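Dimethyladenosine transferase, putative (Plasmodium falciparum, PDB 2H1R) probably transfers methyl groups from S-adenosyl-L-methionine to adenine N6 in ribosomal RNA. Local coordinates at residues Leu31-Ile35 / Asn55-Leu60; Leu211-Phe216 / Phe282-Leu286; Ser119-Ile123 / Leu138-Phe144. All coordinates share one frame; numbering follows the deposited sequence.

Interaction 1 of 3, residues Leu31-Ile35 / Asn55-Leu60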
loop_
_atom_site.group_PDB
_atom_site.type_symbol
_atom_site.label_atom_id
_atom_site.label_comp_id
_atom_site.label_asym_id
_atom_site.label_seq_id
_atom_site.Cartn_x
_atom_site.Cartn_y
_atom_site.Cartn_z
ATOM N N LEU A 31 -19.628 10.845 5.062
ATOM C CA LEU A 31 -19.202 10.403 6.382
ATOM C C LEU A 31 -19.890 9.118 6.812
ATOM O O LEU A 31 -19.243 8.233 7.397
ATOM C CB LEU A 31 -19.419 11.487 7.432
ATOM C CG LEU A 31 -18.753 12.833 7.157
ATOM C CD1 LEU A 31 -18.783 13.695 8.407
ATOM C CD2 LEU A 31 -17.340 12.620 6.749
ATOM N N ASP A 32 -21.197 9.018 6.553
ATOM C CA ASP A 32 -21.949 7.794 6.855
ATOM C C ASP A 32 -21.393 6.566 6.146
ATOM O O ASP A 32 -21.338 5.476 6.714
ATOM C CB ASP A 32 -23.438 7.946 6.517
ATOM C CG ASP A 32 -24.203 8.725 7.574
ATOM O OD1 ASP A 32 -23.640 8.989 8.664
ATOM O OD2 ASP A 32 -25.379 9.077 7.305
ATOM N N LYS A 33 -20.963 6.748 4.898
ATOM C CA LYS A 33 -20.411 5.645 4.109
ATOM C C LYS A 33 -19.055 5.207 4.658
ATOM O O LYS A 33 -18.740 4.013 4.644
ATOM C CB LYS A 33 -20.238 6.079 2.659
ATOM C CG LYS A 33 -21.566 6.357 1.944
ATOM C CD LYS A 33 -21.413 6.338 0.441
ATOM C CE LYS A 33 -21.265 4.902 -0.060
ATOM N NZ LYS A 33 -21.707 4.747 -1.482
ATOM N N ILE A 34 -18.253 6.173 5.108
ATOM C CA ILE A 34 -16.945 5.866 5.719
ATOM C C ILE A 34 -17.170 4.963 6.947
ATOM O O ILE A 34 -16.533 3.922 7.106
ATOM C CB ILE A 34 -16.208 7.183 6.081
ATOM C CG1 ILE A 34 -15.685 7.848 4.799
ATOM C CG2 ILE A 34 -15.027 6.982 7.051
ATOM C CD1 ILE A 34 -15.190 9.304 4.994
ATOM N N ILE A 35 -18.079 5.398 7.822
ATOM C CA ILE A 35 -18.357 4.707 9.086
ATOM C C ILE A 35 -18.859 3.281 8.815
ATOM O O ILE A 35 -18.414 2.333 9.452
ATOM C CB ILE A 35 -19.419 5.497 9.906
ATOM C CG1 ILE A 35 -18.871 6.832 10.398
ATOM C CG2 ILE A 35 -20.043 4.618 11.037
ATOM C CD1 ILE A 35 -17.604 6.709 11.259
ATOM N N ASN A 55 -15.691 16.819 12.048
ATOM C CA ASN A 55 -16.972 16.258 11.585
ATOM C C ASN A 55 -17.024 14.724 11.550
ATOM O O ASN A 55 -18.026 14.126 11.957
ATOM C CB ASN A 55 -17.325 16.812 10.192
ATOM C CG ASN A 55 -18.198 18.044 10.254
ATOM O OD1 ASN A 55 -18.381 18.628 11.315
ATOM N ND2 ASN A 55 -18.754 18.449 9.099
ATOM N N LEU A 56 -15.947 14.090 11.079
ATOM C CA LEU A 56 -15.816 12.618 11.184
ATOM C C LEU A 56 -15.393 12.143 12.601
ATOM O O LEU A 56 -15.894 11.124 13.108
ATOM C CB LEU A 56 -14.833 12.078 10.140
ATOM C CG LEU A 56 -14.658 10.549 10.149
ATOM C CD1 LEU A 56 -15.937 9.833 9.757
ATOM C CD2 LEU A 56 -13.473 10.107 9.261
ATOM N N THR A 57 -14.507 12.892 13.236
ATOM C CA THR A 57 -14.065 12.583 14.614
ATOM C C THR A 57 -15.224 12.321 15.575
ATOM O O THR A 57 -15.239 11.303 16.294
ATOM C CB THR A 57 -13.198 13.706 15.195
ATOM O OG1 THR A 57 -12.194 14.059 14.250
ATOM C CG2 THR A 57 -12.482 13.234 16.488
ATOM N N VAL A 58 -16.200 13.221 15.582
ATOM C CA VAL A 58 -17.314 13.116 16.511
ATOM C C VAL A 58 -18.178 11.881 16.235
ATOM O O VAL A 58 -18.895 11.400 17.122
ATOM C CB VAL A 58 -18.144 14.436 16.579
ATOM C CG1 VAL A 58 -17.243 15.614 17.023
ATOM C CG2 VAL A 58 -18.858 14.755 15.251
ATOM N N LYS A 59 -18.086 11.344 15.014
ATOM C CA LYS A 59 -18.862 10.165 14.657
ATOM C C LYS A 59 -18.116 8.894 15.007
ATOM O O LYS A 59 -18.751 7.831 15.209
ATOM C CB LYS A 59 -19.214 10.150 13.156
ATOM C CG LYS A 59 -20.231 11.205 12.726
ATOM C CD LYS A 59 -20.334 11.273 11.203
ATOM C CE LYS A 59 -21.039 10.060 10.591
ATOM N NZ LYS A 59 -22.496 10.092 10.915
ATOM N N LEU A 60 -16.784 8.988 15.029
ATOM C CA LEU A 60 -15.891 7.860 15.399
ATOM C C LEU A 60 -15.855 7.550 16.906
ATOM O O LEU A 60 -15.850 6.400 17.312
ATOM C CB LEU A 60 -14.448 8.141 14.933
ATOM C CG LEU A 60 -14.185 8.202 13.408
ATOM C CD1 LEU A 60 -12.805 8.785 13.195
ATOM C CD2 LEU A 60 -14.299 6.832 12.774
#
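Ile35 CD1 touches two leucine methyls at once, in the tight part of the contact between helix 28-38 and the short helix 57-60 with the residues leading into it. Ile35 CD1 lies 3.6 Å from Leu60 CD2 and 3.8 Å from Leu56 CD1. Leu56 reaches across because its CG stands anti to the backbone N (chi1 -178°), which carries the branched end of the side chain toward the helix; Ile34 CG2 meets the same methyl, Leu56 CD1, at 4.0 Å. Toward the start of the interface, Leu31 lays CD1 against the backbone of Asn55, 3.7 Å from Asn55 O, in a van der Waals contact.

The solvent-facing side is polar and more exposed. Lys59 spans it: its CE passes over Leu31 CB at 3.8 Å and beside Ile35 CG1, so the aliphatic part of the lysine roofs the hydrophobic residues. Bends at chi3 (72°) and chi4 (71°) then bring the ammonium group to exposed Asp32, where Lys59 NZ donates to Asp32 OD1 at 2.8 Å. The approach is nearly along the C-O bond of the carboxylate, and the two side chains cross at about a right angle. This salt bridge is the sole hydrogen bond between the segments.

Beneath the apolar layer lies the central sheet of the methyltransferase domain. Ile34, Leu56 and Leu60 all rest on Thr111 of strand 109-113, while Leu56 and Leu60 also touch strand 45-49. Asn55 turns its OD1 to Arg83 of helix 74-86, and Thr57 and Val58 pack on that same helix.

Interaction 2 of 3, residues Leu211-Phe216 / Phe282-Leu286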
loop_
_atom_site.group_PDB
_atom_site.type_symbol
_atom_site.label_atom_id
_atom_site.label_comp_id
_atom_site.label_asym_id
_atom_site.label_seq_id
_atom_site.Cartn_x
_atom_site.Cartn_y
_atom_site.Cartn_z
ATOM N N LEU A 211 12.333 -6.736 -7.134
ATOM C CA LEU A 211 11.953 -7.626 -8.256
ATOM C C LEU A 211 10.888 -6.935 -9.118
ATOM O O LEU A 211 10.980 -6.919 -10.357
ATOM C CB LEU A 211 11.417 -8.969 -7.741
ATOM C CG LEU A 211 10.753 -9.902 -8.774
ATOM C CD1 LEU A 211 11.732 -10.385 -9.862
ATOM C CD2 LEU A 211 10.076 -11.109 -8.120
ATOM N N LEU A 212 9.887 -6.359 -8.468
ATOM C CA LEU A 212 8.863 -5.603 -9.217
ATOM C C LEU A 212 9.408 -4.413 -9.969
ATOM O O LEU A 212 8.944 -4.140 -11.068
ATOM C CB LEU A 212 7.677 -5.182 -8.337
ATOM C CG LEU A 212 6.795 -6.340 -7.825
ATOM C CD1 LEU A 212 5.762 -5.751 -6.879
ATOM C CD2 LEU A 212 6.054 -7.068 -8.912
ATOM N N ARG A 213 10.361 -3.687 -9.394
ATOM C CA ARG A 213 10.994 -2.559 -10.103
ATOM C C ARG A 213 11.748 -3.009 -11.370
ATOM O O ARG A 213 11.670 -2.344 -12.424
ATOM C CB ARG A 213 11.916 -1.764 -9.169
ATOM C CG ARG A 213 11.124 -0.904 -8.172
ATOM C CD ARG A 213 12.095 -0.268 -7.165
ATOM N NE ARG A 213 11.427 0.557 -6.176
ATOM C CZ ARG A 213 11.189 1.857 -6.337
ATOM N NH1 ARG A 213 11.539 2.455 -7.460
ATOM N NH2 ARG A 213 10.579 2.557 -5.381
ATOM N N ILE A 214 12.420 -4.151 -11.298
ATOM C CA ILE A 214 13.066 -4.699 -12.479
ATOM C C ILE A 214 12.045 -5.005 -13.571
ATOM O O ILE A 214 12.215 -4.585 -14.730
ATOM C CB ILE A 214 13.885 -5.992 -12.158
ATOM C CG1 ILE A 214 15.024 -5.674 -11.203
ATOM C CG2 ILE A 214 14.475 -6.581 -13.433
ATOM C CD1 ILE A 214 15.744 -6.925 -10.692
ATOM N N CYS A 215 11.009 -5.733 -13.199
ATOM C CA CYS A 215 9.990 -6.198 -14.128
ATOM C C CYS A 215 9.121 -5.064 -14.676
ATOM O O CYS A 215 8.800 -5.069 -15.868
ATOM C CB CYS A 215 9.104 -7.252 -13.456
ATOM S SG CYS A 215 10.066 -8.772 -13.055
ATOM N N PHE A 216 8.767 -4.100 -13.829
ATOM C CA PHE A 216 7.886 -3.007 -14.263
ATOM C C PHE A 216 8.591 -1.869 -14.942
ATOM O O PHE A 216 7.950 -0.954 -15.390
ATOM C CB PHE A 216 6.884 -2.538 -13.172
ATOM C CG PHE A 216 5.662 -3.416 -13.069
ATOM C CD1 PHE A 216 5.730 -4.638 -12.432
ATOM C CD2 PHE A 216 4.433 -3.031 -13.666
ATOM C CE1 PHE A 216 4.624 -5.481 -12.361
ATOM C CE2 PHE A 216 3.308 -3.876 -13.619
ATOM C CZ PHE A 216 3.398 -5.100 -12.976
ATOM N N PHE A 282 4.134 -13.294 -9.295
ATOM C CA PHE A 282 5.375 -12.716 -8.798
ATOM C C PHE A 282 5.883 -13.403 -7.533
ATOM O O PHE A 282 7.088 -13.452 -7.304
ATOM C CB PHE A 282 5.225 -11.224 -8.596
ATOM C CG PHE A 282 5.362 -10.469 -9.876
ATOM C CD1 PHE A 282 6.621 -10.299 -10.434
ATOM C CD2 PHE A 282 4.234 -9.969 -10.528
ATOM C CE1 PHE A 282 6.767 -9.612 -11.670
ATOM C CE2 PHE A 282 4.360 -9.309 -11.776
ATOM C CZ PHE A 282 5.644 -9.125 -12.331
ATOM N N LEU A 283 4.963 -13.910 -6.721
ATOM C CA LEU A 283 5.363 -14.703 -5.520
ATOM C C LEU A 283 6.093 -15.973 -5.934
ATOM O O LEU A 283 7.129 -16.328 -5.319
ATOM C CB LEU A 283 4.100 -15.067 -4.719
ATOM C CG LEU A 283 3.551 -13.986 -3.776
ATOM C CD1 LEU A 283 2.190 -14.464 -3.239
ATOM C CD2 LEU A 283 4.504 -13.632 -2.616
ATOM N N LYS A 284 5.608 -16.635 -6.999
ATOM C CA LYS A 284 6.281 -17.828 -7.549
ATOM C C LYS A 284 7.659 -17.518 -8.101
ATOM O O LYS A 284 8.619 -18.256 -7.860
ATOM C CB LYS A 284 5.491 -18.436 -8.704
ATOM C CG LYS A 284 4.405 -19.341 -8.329
ATOM C CD LYS A 284 3.759 -19.909 -9.607
ATOM N N LEU A 285 7.759 -16.417 -8.854
ATOM C CA LEU A 285 9.035 -15.967 -9.396
ATOM C C LEU A 285 10.060 -15.656 -8.291
ATOM O O LEU A 285 11.245 -16.057 -8.368
ATOM C CB LEU A 285 8.789 -14.708 -10.233
ATOM C CG LEU A 285 9.776 -14.264 -11.293
ATOM C CD1 LEU A 285 10.021 -15.409 -12.281
ATOM C CD2 LEU A 285 9.198 -12.993 -12.029
ATOM N N LEU A 286 9.617 -14.930 -7.263
ATOM C CA LEU A 286 10.539 -14.568 -6.166
ATOM C C LEU A 286 11.026 -15.868 -5.483
ATOM O O LEU A 286 12.240 -16.040 -5.203
ATOM C CB LEU A 286 9.804 -13.660 -5.164
ATOM C CG LEU A 286 10.640 -13.142 -3.978
ATOM C CD1 LEU A 286 11.937 -12.422 -4.444
ATOM C CD2 LEU A 286 9.802 -12.228 -3.102
#
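Phe282 inserts its ring among Leu211, Leu212, Cys215 and Phe216 as a knob in a hole, the main point of contact between helices 205-216 and 279-291. The axes of the two short segments approach to 11.7 Å at 112°, and the Phe282 side chain spans this separation. Leu212 CD2 lies over one face, 3.5 Å from the centroid of the Phe282 ring and 10° off its normal, a well-centred CH-pi contact. Cys215 SG comes in at the edge, in the ring plane, 3.7 Å from Phe282 CE1; this is a sulfur-aromatic contact. Leu211 CD2 also sits at the edge, near the ring plane. Phe216 approaches obliquely, with the ring planes at 40° and Phe216 CE1 3.8 Å from Phe282 CZ.

One turn further on, Leu285 extends the apolar surface: Leu285 CD2 meets Leu211 CD1 at 4.2 Å and also lies near the cysteine sulfur. Leu286 follows, and Leu286 CB is 3.9 Å from Leu211 CD2. Leu211 CD2 is also near Phe282 O, since the first torsion of Leu211 swings its CG away from the backbone N and out toward the other helix.

Around this contact, Ile162 of helix 159-167 touches both phenylalanines, and Leu223 and Phe227 of helix 223-227 cover Cys215. The contact thus ties the last helix of the modelled chain to the helical part that follows the sheet. The contacts between side chains are apolar or aromatic, with one methyl also against a backbone carbonyl. With six of the seven touching residues buried, the association of the helices here probably rests mainly on burial of apolar surface, as no hydrogen bond is found between the segments.

Interaction 3 of 3, residues Ser119-Ile123 / Leu138-Phe144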
loop_
_atom_site.group_PDB
_atom_site.type_symbol
_atom_site.label_atom_id
_atom_site.label_comp_id
_atom_site.label_asym_id
_atom_site.label_seq_id
_atom_site.Cartn_x
_atom_site.Cartn_y
_atom_site.Cartn_z
ATOM N N SER A 119 0.565 10.412 -1.205
ATOM C CA SER A 119 -0.265 9.204 -1.362
ATOM C C SER A 119 0.529 7.913 -1.387
ATOM O O SER A 119 0.254 6.986 -0.618
ATOM C CB SER A 119 -1.148 9.297 -2.593
ATOM O OG SER A 119 -2.035 10.368 -2.426
ATOM N N SER A 120 1.517 7.843 -2.276
ATOM C CA SER A 120 2.365 6.671 -2.351
ATOM C C SER A 120 3.145 6.418 -1.045
ATOM O O SER A 120 3.176 5.260 -0.570
ATOM C CB SER A 120 3.289 6.748 -3.568
ATOM O OG SER A 120 4.145 5.642 -3.574
ATOM N N PRO A 121 3.768 7.475 -0.460
ATOM C CA PRO A 121 4.419 7.305 0.847
ATOM C C PRO A 121 3.471 6.750 1.931
ATOM O O PRO A 121 3.895 5.936 2.757
ATOM C CB PRO A 121 4.844 8.724 1.226
ATOM C CG PRO A 121 5.003 9.444 -0.072
ATOM C CD PRO A 121 3.938 8.852 -0.973
ATOM N N LEU A 122 2.224 7.206 1.936
ATOM C CA LEU A 122 1.252 6.688 2.903
ATOM C C LEU A 122 1.018 5.179 2.724
ATOM O O LEU A 122 1.043 4.429 3.694
ATOM C CB LEU A 122 -0.076 7.439 2.866
ATOM C CG LEU A 122 -1.047 6.761 3.851
ATOM C CD1 LEU A 122 -0.715 7.088 5.346
ATOM C CD2 LEU A 122 -2.504 6.956 3.503
ATOM N N ILE A 123 0.769 4.749 1.487
ATOM C CA ILE A 123 0.596 3.341 1.182
ATOM C C ILE A 123 1.782 2.494 1.650
ATOM O O ILE A 123 1.585 1.464 2.274
ATOM C CB ILE A 123 0.332 3.104 -0.341
ATOM C CG1 ILE A 123 -1.058 3.614 -0.756
ATOM C CG2 ILE A 123 0.524 1.621 -0.716
ATOM C CD1 ILE A 123 -2.202 3.126 0.138
ATOM N N LEU A 138 -9.716 4.919 3.255
ATOM C CA LEU A 138 -8.794 5.980 2.818
ATOM C C LEU A 138 -9.382 6.755 1.643
ATOM O O LEU A 138 -9.839 6.147 0.681
ATOM C CB LEU A 138 -7.411 5.380 2.453
ATOM C CG LEU A 138 -6.657 4.520 3.517
ATOM C CD1 LEU A 138 -5.457 3.740 2.937
ATOM C CD2 LEU A 138 -6.201 5.317 4.687
ATOM N N MET A 139 -9.341 8.081 1.710
ATOM C CA MET A 139 -9.763 8.893 0.572
ATOM C C MET A 139 -8.543 9.431 -0.188
ATOM O O MET A 139 -7.616 9.987 0.409
ATOM C CB MET A 139 -10.719 9.992 1.019
ATOM C CG MET A 139 -11.116 10.951 -0.069
ATOM S SD MET A 139 -12.550 11.872 0.482
ATOM C CE MET A 139 -11.776 13.083 1.502
ATOM N N PHE A 140 -8.524 9.174 -1.490
ATOM C CA PHE A 140 -7.431 9.612 -2.365
ATOM C C PHE A 140 -7.983 10.382 -3.557
ATOM O O PHE A 140 -9.096 10.143 -4.012
ATOM C CB PHE A 140 -6.645 8.409 -2.938
ATOM C CG PHE A 140 -5.889 7.586 -1.917
ATOM C CD1 PHE A 140 -4.653 8.010 -1.432
ATOM C CD2 PHE A 140 -6.368 6.341 -1.524
ATOM C CE1 PHE A 140 -3.936 7.249 -0.512
ATOM C CE2 PHE A 140 -5.658 5.550 -0.602
ATOM C CZ PHE A 140 -4.425 6.018 -0.089
ATOM N N GLN A 141 -7.172 11.266 -4.118
ATOM C CA GLN A 141 -7.494 11.842 -5.423
ATOM C C GLN A 141 -7.796 10.712 -6.426
ATOM O O GLN A 141 -7.159 9.652 -6.368
ATOM C CB GLN A 141 -6.333 12.738 -5.861
ATOM C CG GLN A 141 -6.720 13.875 -6.780
ATOM C CD GLN A 141 -5.553 14.812 -7.087
ATOM O OE1 GLN A 141 -5.056 15.515 -6.207
ATOM N NE2 GLN A 141 -5.142 14.852 -8.355
ATOM N N LYS A 142 -8.784 10.914 -7.315
ATOM C CA LYS A 142 -9.345 9.848 -8.155
ATOM C C LYS A 142 -8.311 9.033 -8.940
ATOM O O LYS A 142 -8.433 7.809 -9.067
ATOM C CB LYS A 142 -10.356 10.428 -9.153
ATOM C CG LYS A 142 -11.031 9.395 -10.072
ATOM C CD LYS A 142 -11.951 10.058 -11.127
ATOM C CE LYS A 142 -11.160 10.623 -12.327
ATOM N NZ LYS A 142 -12.067 11.396 -13.250
ATOM N N GLU A 143 -7.323 9.740 -9.471
ATOM C CA GLU A 143 -6.338 9.174 -10.401
ATOM C C GLU A 143 -5.488 8.136 -9.633
ATOM O O GLU A 143 -5.246 7.014 -10.131
ATOM C CB GLU A 143 -5.457 10.299 -10.982
ATOM C CG GLU A 143 -6.190 11.566 -11.608
ATOM C CD GLU A 143 -6.996 12.465 -10.625
ATOM O OE1 GLU A 143 -8.182 12.194 -10.404
ATOM O OE2 GLU A 143 -6.473 13.481 -10.113
ATOM N N PHE A 144 -5.102 8.491 -8.403
ATOM C CA PHE A 144 -4.311 7.584 -7.563
ATOM C C PHE A 144 -5.120 6.360 -7.163
ATOM O O PHE A 144 -4.646 5.246 -7.268
ATOM C CB PHE A 144 -3.753 8.297 -6.327
ATOM C CG PHE A 144 -2.822 7.435 -5.516
ATOM C CD1 PHE A 144 -1.468 7.372 -5.822
ATOM C CD2 PHE A 144 -3.293 6.671 -4.461
ATOM C CE1 PHE A 144 -0.606 6.564 -5.077
ATOM C CE2 PHE A 144 -2.422 5.866 -3.715
ATOM C CZ PHE A 144 -1.088 5.805 -4.030
HETATM O O HOH W 1 -4.491 11.385 -2.839
#
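Ser119 OG is held by the carbonyl oxygen of Tyr116, through a hydrogen bond, and by a water 2.7 Å away from Ser119 OG; that water accepts from Gln141 N at 3.0 Å. The bridge links the first turn of helix 119-128 to the end of strand 135-141, within a beta-alpha-beta unit of the Rossmann-like methyltransferase fold. Ser119 OG also lies at the edge of the Phe140 ring, near its plane.

Below this polar link the packing is aromatic and aliphatic. Ile123 CD1 comes within 3.7 Å of Phe140 CZ, while Leu122 CD2 reaches both Phe140 CZ and Leu138 CD2, 4.2 Å from each. Phe144 belongs to the helix that begins after the strand, and with chi1 at -174° its ring is directed back toward helix 119-128. Its edge meets Ile123 CG1, with Phe144 CZ 3.9 Å from that atom. Strand 189-196 lies alongside, and Leu160 of helix 159-167 touches both Ile123 and Phe144.

One face of the Phe144 ring is covered by Ser119 CB in a CH-pi contact: the carbon stands 3.5 Å from the ring centroid and only 3° off the normal.

Overall arrangement
Interactions 1 and 3 belong to the methyltransferase domain and draw on its central sheet, with centres 19 Å apart and nearest atoms about 6 Å apart. Interaction 1 adjoins, and interaction 3 lies near, the predicted S-adenosyl-L-methionine site: the side chain of Leu31 in interaction 1 is about 4 Å from that of Leu25, and those of Ile34 in interaction 1 and Phe140 in interaction 3 are each about 7 Å from that of Asn113. Interaction 2 lies away from that site, among the later helices, with its centre 39 Å from that of interaction 1 and 23 Å from that of interaction 3. Helix 159-167 touches both interactions 2 and 3, bridging them.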